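Local structure of cellulase IBT99 (Metagenomes, 6WBT) at residues E44-V56 with E295-E307. The protein probably hydrolyses 6-phospho-alpha-glucosides in gut microorganisms, as a family 4 glycosidase that binds NAD and a manganese ion. Residues are numbered along the deposited sequence; the frame is centred on the assembly and turned at random. Where two conformers were deposited one is given.
With NAD (nicotinamide-adenine-dinucleotide), chain G.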
loop_
_atom_site.group_PDB
_atom_site.type_symbol
_atom_site.label_atom_id
_atom_site.label_comp_id
_atom_site.label_asym_id
_atom_site.label_seq_id
_atom_site.Cartn_x
_atom_site.Cartn_y
_atom_site.Cartn_z
ATOM N N GLU A 44 17.322 -48.673 -0.198
ATOM C CA GLU A 44 17.238 -49.668 0.868
ATOM C C GLU A 44 16.281 -49.230 1.971
ATOM O O GLU A 44 15.547 -50.056 2.526
ATOM C CB GLU A 44 18.628 -49.944 1.438
ATOM C CG GLU A 44 19.637 -50.424 0.407
ATOM C CD GLU A 44 19.061 -51.471 -0.529
ATOM O OE1 GLU A 44 18.902 -51.171 -1.731
ATOM O OE2 GLU A 44 18.761 -52.591 -0.062
ATOM N N ARG A 45 16.276 -47.938 2.307
ATOM C CA ARG A 45 15.371 -47.454 3.344
ATOM C C ARG A 45 13.918 -47.549 2.898
ATOM O O ARG A 45 13.037 -47.882 3.698
ATOM C CB ARG A 45 15.720 -46.015 3.724
ATOM C CG ARG A 45 14.815 -45.421 4.794
ATOM C CD ARG A 45 15.126 -43.953 5.039
ATOM N NE ARG A 45 14.237 -43.368 6.040
ATOM C CZ ARG A 45 14.521 -43.288 7.336
ATOM N NH1 ARG A 45 15.676 -43.751 7.795
ATOM N NH2 ARG A 45 13.651 -42.741 8.174
ATOM N N GLN A 46 13.649 -47.261 1.623
ATOM C CA GLN A 46 12.278 -47.317 1.128
ATOM C C GLN A 46 11.776 -48.752 1.037
ATOM O O GLN A 46 10.593 -49.018 1.286
ATOM C CB GLN A 46 12.182 -46.628 -0.233
ATOM C CG GLN A 46 10.823 -46.761 -0.893
ATOM C CD GLN A 46 10.688 -45.895 -2.123
ATOM O OE1 GLN A 46 9.930 -44.927 -2.130
ATOM N NE2 GLN A 46 11.426 -46.235 -3.174
ATOM N N ASN A 47 12.656 -49.693 0.686
ATOM C CA ASN A 47 12.234 -51.085 0.566
ATOM C C ASN A 47 11.818 -51.668 1.911
ATOM O O ASN A 47 10.943 -52.540 1.961
ATOM C CB ASN A 47 13.347 -51.926 -0.058
ATOM C CG ASN A 47 13.571 -51.600 -1.522
ATOM O OD1 ASN A 47 14.709 -51.483 -1.978
ATOM N ND2 ASN A 47 12.483 -51.448 -2.268
ATOM N N LYS A 48 12.424 -51.203 3.007
ATOM C CA LYS A 48 12.017 -51.675 4.327
ATOM C C LYS A 48 10.661 -51.103 4.718
ATOM O O LYS A 48 9.817 -51.815 5.275
ATOM C CB LYS A 48 13.076 -51.308 5.365
ATOM C CG LYS A 48 14.453 -51.883 5.077
ATOM C CD LYS A 48 15.479 -51.368 6.071
ATOM C CE LYS A 48 16.875 -51.853 5.722
ATOM N NZ LYS A 48 17.904 -51.275 6.629
ATOM N N VAL A 49 10.434 -49.817 4.438
ATOM C CA VAL A 49 9.133 -49.218 4.716
ATOM C C VAL A 49 8.071 -49.797 3.790
ATOM O O VAL A 49 6.909 -49.949 4.186
ATOM C CB VAL A 49 9.215 -47.685 4.600
ATOM C CG1 VAL A 49 7.889 -47.046 4.985
ATOM C CG2 VAL A 49 10.340 -47.147 5.470
ATOM N N ALA A 50 8.446 -50.136 2.553
ATOM C CA ALA A 50 7.493 -50.741 1.629
ATOM C C ALA A 50 6.981 -52.078 2.146
ATOM O O ALA A 50 5.857 -52.477 1.824
ATOM C CB ALA A 50 8.131 -50.914 0.250
ATOM N N LEU A 51 7.789 -52.783 2.942
ATOM C CA LEU A 51 7.327 -54.022 3.558
ATOM C C LEU A 51 6.141 -53.766 4.480
ATOM O O LEU A 51 5.196 -54.562 4.528
ATOM C CB LEU A 51 8.469 -54.683 4.329
ATOM C CG LEU A 51 9.686 -55.115 3.512
ATOM C CD1 LEU A 51 10.877 -55.353 4.423
ATOM C CD2 LEU A 51 9.372 -56.361 2.701
ATOM N N ILE A 52 6.174 -52.656 5.218
ATOM C CA ILE A 52 5.058 -52.315 6.095
ATOM C C ILE A 52 3.873 -51.820 5.278
ATOM O O ILE A 52 2.716 -52.123 5.592
ATOM C CB ILE A 52 5.499 -51.274 7.137
ATOM C CG1 ILE A 52 6.845 -51.669 7.741
ATOM C CG2 ILE A 52 4.450 -51.137 8.231
ATOM C CD1 ILE A 52 7.383 -50.653 8.708
ATOM N N VAL A 53 4.139 -51.050 4.219
ATOM C CA VAL A 53 3.062 -50.551 3.369
ATOM C C VAL A 53 2.312 -51.711 2.724
ATOM O O VAL A 53 1.080 -51.690 2.619
ATOM C CB VAL A 53 3.620 -49.578 2.314
ATOM C CG1 VAL A 53 2.507 -49.076 1.408
ATOM C CG2 VAL A 53 4.325 -48.411 2.989
ATOM N N LYS A 54 3.041 -52.743 2.291
ATOM C CA LYS A 54 2.388 -53.938 1.767
ATOM C C LYS A 54 1.563 -54.628 2.846
ATOM O O LYS A 54 0.476 -55.148 2.569
ATOM C CB LYS A 54 3.429 -54.897 1.189
ATOM C CG LYS A 54 4.134 -54.374 -0.050
ATOM C CD LYS A 54 5.325 -55.241 -0.420
ATOM C CE LYS A 54 6.089 -54.652 -1.594
ATOM N NZ LYS A 54 7.315 -55.436 -1.910
ATOM N N GLU A 55 2.064 -54.639 4.084
ATOM C CA GLU A 55 1.305 -55.229 5.181
ATOM C C GLU A 55 0.083 -54.388 5.527
ATOM O O GLU A 55 -0.953 -54.936 5.922
ATOM C CB GLU A 55 2.204 -55.396 6.408
ATOM C CG GLU A 55 1.803 -56.537 7.330
ATOM C CD GLU A 55 2.019 -57.900 6.699
ATOM O OE1 GLU A 55 1.271 -58.840 7.039
ATOM O OE2 GLU A 55 2.935 -58.028 5.859
ATOM N N VAL A 56 0.183 -53.064 5.389
ATOM C CA VAL A 56 -0.978 -52.203 5.593
ATOM C C VAL A 56 -1.991 -52.407 4.474
ATOM O O VAL A 56 -3.202 -52.480 4.717
ATOM C CB VAL A 56 -0.541 -50.731 5.701
ATOM C CG1 VAL A 56 -1.755 -49.815 5.739
ATOM C CG2 VAL A 56 0.324 -50.523 6.934
ATOM N N GLU A 295 11.733 -43.831 14.485
ATOM C CA GLU A 295 12.517 -44.492 13.445
ATOM C C GLU A 295 12.923 -45.900 13.866
ATOM O O GLU A 295 12.977 -46.813 13.034
ATOM C CB GLU A 295 13.747 -43.651 13.100
ATOM C CG GLU A 295 14.799 -44.382 12.277
ATOM C CD GLU A 295 15.741 -43.438 11.555
ATOM O OE1 GLU A 295 15.300 -42.789 10.584
ATOM O OE2 GLU A 295 16.918 -43.342 11.960
ATOM N N LYS A 296 13.208 -46.096 15.156
ATOM C CA LYS A 296 13.578 -47.424 15.634
ATOM C C LYS A 296 12.414 -48.401 15.520
ATOM O O LYS A 296 12.601 -49.551 15.103
ATOM C CB LYS A 296 14.068 -47.338 17.079
ATOM C CG LYS A 296 14.137 -48.676 17.794
ATOM C CD LYS A 296 14.554 -48.505 19.245
ATOM C CE LYS A 296 14.400 -49.804 20.020
ATOM N NZ LYS A 296 14.814 -49.653 21.442
ATOM N N ARG A 297 11.206 -47.963 15.873
ATOM C CA ARG A 297 10.049 -48.847 15.866
ATOM C C ARG A 297 9.487 -49.100 14.473
ATOM O O ARG A 297 8.588 -49.938 14.334
ATOM C CB ARG A 297 8.942 -48.281 16.760
ATOM C CG ARG A 297 9.282 -48.260 18.240
ATOM C CD ARG A 297 8.066 -47.886 19.073
ATOM N NE ARG A 297 7.487 -46.611 18.660
ATOM C CZ ARG A 297 7.834 -45.434 19.171
ATOM N NH1 ARG A 297 8.759 -45.366 20.118
ATOM N NH2 ARG A 297 7.254 -44.324 18.734
ATOM N N ILE A 298 9.978 -48.410 13.444
ATOM C CA ILE A 298 9.453 -48.610 12.098
ATOM C C ILE A 298 10.404 -49.503 11.311
ATOM O O ILE A 298 9.994 -50.184 10.364
ATOM C CB ILE A 298 9.208 -47.269 11.381
ATOM C CG1 ILE A 298 8.292 -47.479 10.174
ATOM C CG2 ILE A 298 10.520 -46.628 10.951
ATOM C CD1 ILE A 298 7.511 -46.256 9.776
ATOM N N PHE A 299 11.679 -49.519 11.697
ATOM C CA PHE A 299 12.620 -50.470 11.126
ATOM C C PHE A 299 12.652 -51.782 11.893
ATOM O O PHE A 299 13.114 -52.794 11.353
ATOM C CB PHE A 299 14.024 -49.860 11.069
ATOM C CG PHE A 299 14.154 -48.743 10.071
ATOM C CD1 PHE A 299 13.291 -48.661 8.991
ATOM C CD2 PHE A 299 15.134 -47.775 10.215
ATOM C CE1 PHE A 299 13.403 -47.637 8.070
ATOM C CE2 PHE A 299 15.252 -46.747 9.297
ATOM C CZ PHE A 299 14.384 -46.678 8.224
ATOM N N LYS A 300 12.170 -51.782 13.138
ATOM C CA LYS A 300 11.945 -53.033 13.853
ATOM C C LYS A 300 10.784 -53.806 13.241
ATOM O O LYS A 300 10.860 -55.030 13.078
ATOM C CB LYS A 300 11.692 -52.741 15.335
ATOM C CG LYS A 300 11.089 -53.886 16.145
ATOM C CD LYS A 300 9.569 -53.778 16.235
ATOM C CE LYS A 300 9.125 -52.357 16.532
ATOM N NZ LYS A 300 7.662 -52.184 16.314
ATOM N N ALA A 301 9.698 -53.106 12.898
ATOM C CA ALA A 301 8.552 -53.766 12.285
ATOM C C ALA A 301 8.892 -54.318 10.907
ATOM O O ALA A 301 8.295 -55.309 10.473
ATOM C CB ALA A 301 7.373 -52.798 12.196
ATOM N N ALA A 302 9.843 -53.693 10.207
ATOM C CA ALA A 302 10.286 -54.234 8.926
ATOM C C ALA A 302 10.999 -55.567 9.113
ATOM O O ALA A 302 10.766 -56.515 8.353
ATOM C CB ALA A 302 11.196 -53.229 8.217
ATOM N N GLU A 303 11.864 -55.661 10.125
ATOM C CA GLU A 303 12.542 -56.923 10.400
ATOM C C GLU A 303 11.576 -57.969 10.943
ATOM O O GLU A 303 11.729 -59.160 10.650
ATOM C CB GLU A 303 13.695 -56.696 11.380
ATOM C CG GLU A 303 14.549 -57.929 11.657
ATOM C CD GLU A 303 15.256 -58.449 10.417
ATOM O OE1 GLU A 303 15.509 -59.670 10.344
ATOM O OE2 GLU A 303 15.561 -57.638 9.517
ATOM N N ASP A 304 10.579 -57.548 11.726
ATOM C CA ASP A 304 9.578 -58.491 12.216
ATOM C C ASP A 304 8.749 -59.061 11.071
ATOM O O ASP A 304 8.358 -60.233 11.105
ATOM C CB ASP A 304 8.673 -57.816 13.247
ATOM C CG ASP A 304 9.353 -57.628 14.587
ATOM O OD1 ASP A 304 10.348 -58.333 14.854
ATOM O OD2 ASP A 304 8.886 -56.783 15.376
ATOM N N ILE A 305 8.464 -58.245 10.053
ATOM C CA ILE A 305 7.747 -58.741 8.882
ATOM C C ILE A 305 8.587 -59.780 8.151
ATOM O O ILE A 305 8.093 -60.845 7.761
ATOM C CB ILE A 305 7.358 -57.576 7.953
ATOM C CG1 ILE A 305 6.187 -56.790 8.540
ATOM C CG2 ILE A 305 7.016 -58.089 6.561
ATOM C CD1 ILE A 305 5.767 -55.604 7.701
ATOM N N ARG A 306 9.876 -59.490 7.963
ATOM C CA ARG A 306 10.761 -60.422 7.279
ATOM C C ARG A 306 11.076 -61.656 8.114
ATOM O O ARG A 306 11.617 -62.626 7.573
ATOM C CB ARG A 306 12.056 -59.712 6.874
ATOM C CG ARG A 306 11.827 -58.515 5.963
ATOM C CD ARG A 306 13.004 -58.259 5.032
ATOM N NE ARG A 306 14.020 -57.393 5.622
ATOM C CZ ARG A 306 14.958 -56.767 4.919
ATOM N NH1 ARG A 306 15.849 -55.995 5.529
ATOM N NH2 ARG A 306 15.002 -56.906 3.602
ATOM N N GLU A 307 10.744 -61.650 9.404
ATOM C CA GLU A 307 10.926 -62.808 10.266
ATOM C C GLU A 307 9.628 -63.568 10.510
ATOM O O GLU A 307 9.613 -64.504 11.317
ATOM C CB GLU A 307 11.541 -62.385 11.603
ATOM C CG GLU A 307 12.989 -61.924 11.503
ATOM C CD GLU A 307 13.570 -61.506 12.842
ATOM O OE1 GLU A 307 12.876 -61.656 13.869
ATOM O OE2 GLU A 307 14.722 -61.026 12.865
HETATM P PA NAD G . 12.462 -39.605 7.575
HETATM O O1A NAD G . 13.862 -39.093 7.642
HETATM O O2A NAD G . 12.092 -40.752 8.455
HETATM O O5B NAD G . 12.114 -39.966 6.049
HETATM C C5B NAD G . 12.278 -38.952 5.019
HETATM C C4B NAD G . 12.410 -39.625 3.675
HETATM O O4B NAD G . 12.635 -38.624 2.645
HETATM C C3B NAD G . 13.567 -40.629 3.532
HETATM O O3B NAD G . 13.083 -41.836 2.957
HETATM C C2B NAD G . 14.520 -39.920 2.563
HETATM O O2B NAD G . 15.369 -40.791 1.847
HETATM C C1B NAD G . 13.513 -39.179 1.696
HETATM N N9A NAD G . 14.089 -38.110 0.888
HETATM C C8A NAD G . 15.112 -37.269 1.247
HETATM N N7A NAD G . 15.431 -36.406 0.314
HETATM C C5A NAD G . 14.573 -36.702 -0.734
HETATM C C6A NAD G . 14.418 -36.140 -2.016
HETATM N N6A NAD G . 15.153 -35.129 -2.473
HETATM N N1A NAD G . 13.469 -36.672 -2.821
HETATM C C2A NAD G . 12.735 -37.691 -2.355
HETATM N N3A NAD G . 12.791 -38.297 -1.173
HETATM C C4A NAD G . 13.741 -37.752 -0.395
HETATM O O3 NAD G . 11.451 -38.394 7.864
HETATM P PN NAD G . 10.124 -38.282 8.759
HETATM O O1N NAD G . 9.190 -39.382 8.379
HETATM O O2N NAD G . 10.517 -38.145 10.192
HETATM O O5D NAD G . 9.543 -36.886 8.232
HETATM C C5D NAD G . 9.341 -36.734 6.805
HETATM C C4D NAD G . 9.048 -35.288 6.496
HETATM O O4D NAD G . 7.732 -34.954 6.992
HETATM C C3D NAD G . 9.991 -34.263 7.143
HETATM O O3D NAD G . 10.359 -33.278 6.187
HETATM C C2D NAD G . 9.088 -33.673 8.230
HETATM O O2D NAD G . 9.506 -32.412 8.730
HETATM C C1D NAD G . 7.761 -33.625 7.484
HETATM N N1N NAD G . 6.600 -33.423 8.396
HETATM C C2N NAD G . 5.963 -32.212 8.428
HETATM C C3N NAD G . 4.898 -31.995 9.290
HETATM C C7N NAD G . 4.205 -30.658 9.234
HETATM O O7N NAD G . 3.764 -30.163 10.268
HETATM N N7N NAD G . 4.068 -30.084 8.046
HETATM C C4N NAD G . 4.505 -33.017 10.147
HETATM C C5N NAD G . 5.131 -34.243 10.080
HETATM C C6N NAD G . 6.173 -34.427 9.198
#
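Phe299 sets the rim of its ring, at CZ, over one face of the Arg45 guanidinium, the two planes 81° apart, while the Glu295 carboxylate and NAD O2A lie at the guanidinium edge; the Phe299 ring has Arg45 NH1 and Val49 CG2 at its edge and Ile298 CG2 over one face. The setting illustrates how a Rossmann-fold helix, 43-60, following the second strand, can carry both a cofactor contact and a contact with helix 296-306. Arg45 reaches the diphosphate on an extended chain, CG anti to the backbone N (chi1 179°). Arg45 NH1 and NH2 both bond the single oxygen Glu295 OE1, NH2 at 2.9 Å, NH1 from above the carboxylate plane and NH2 on its anti side, both on the same side of that plane. NH2 also bonds NAD O2A weakly, and NE is held by Gly13 O. Replacing Arg45 by an alanine is likely to leave Glu295 OE1 and NAD O2A without their shared cationic partner. The helix axes pass 8.5 Å apart at a crossing angle of 70°, and Ala302 CB meets Lys48 CB at 3.9 Å. Ile52 is the knob in a hole formed by Ile298, Ala301, Ala302 and Ile305, its CD1 lying 3.6 Å from Ile298 CG1.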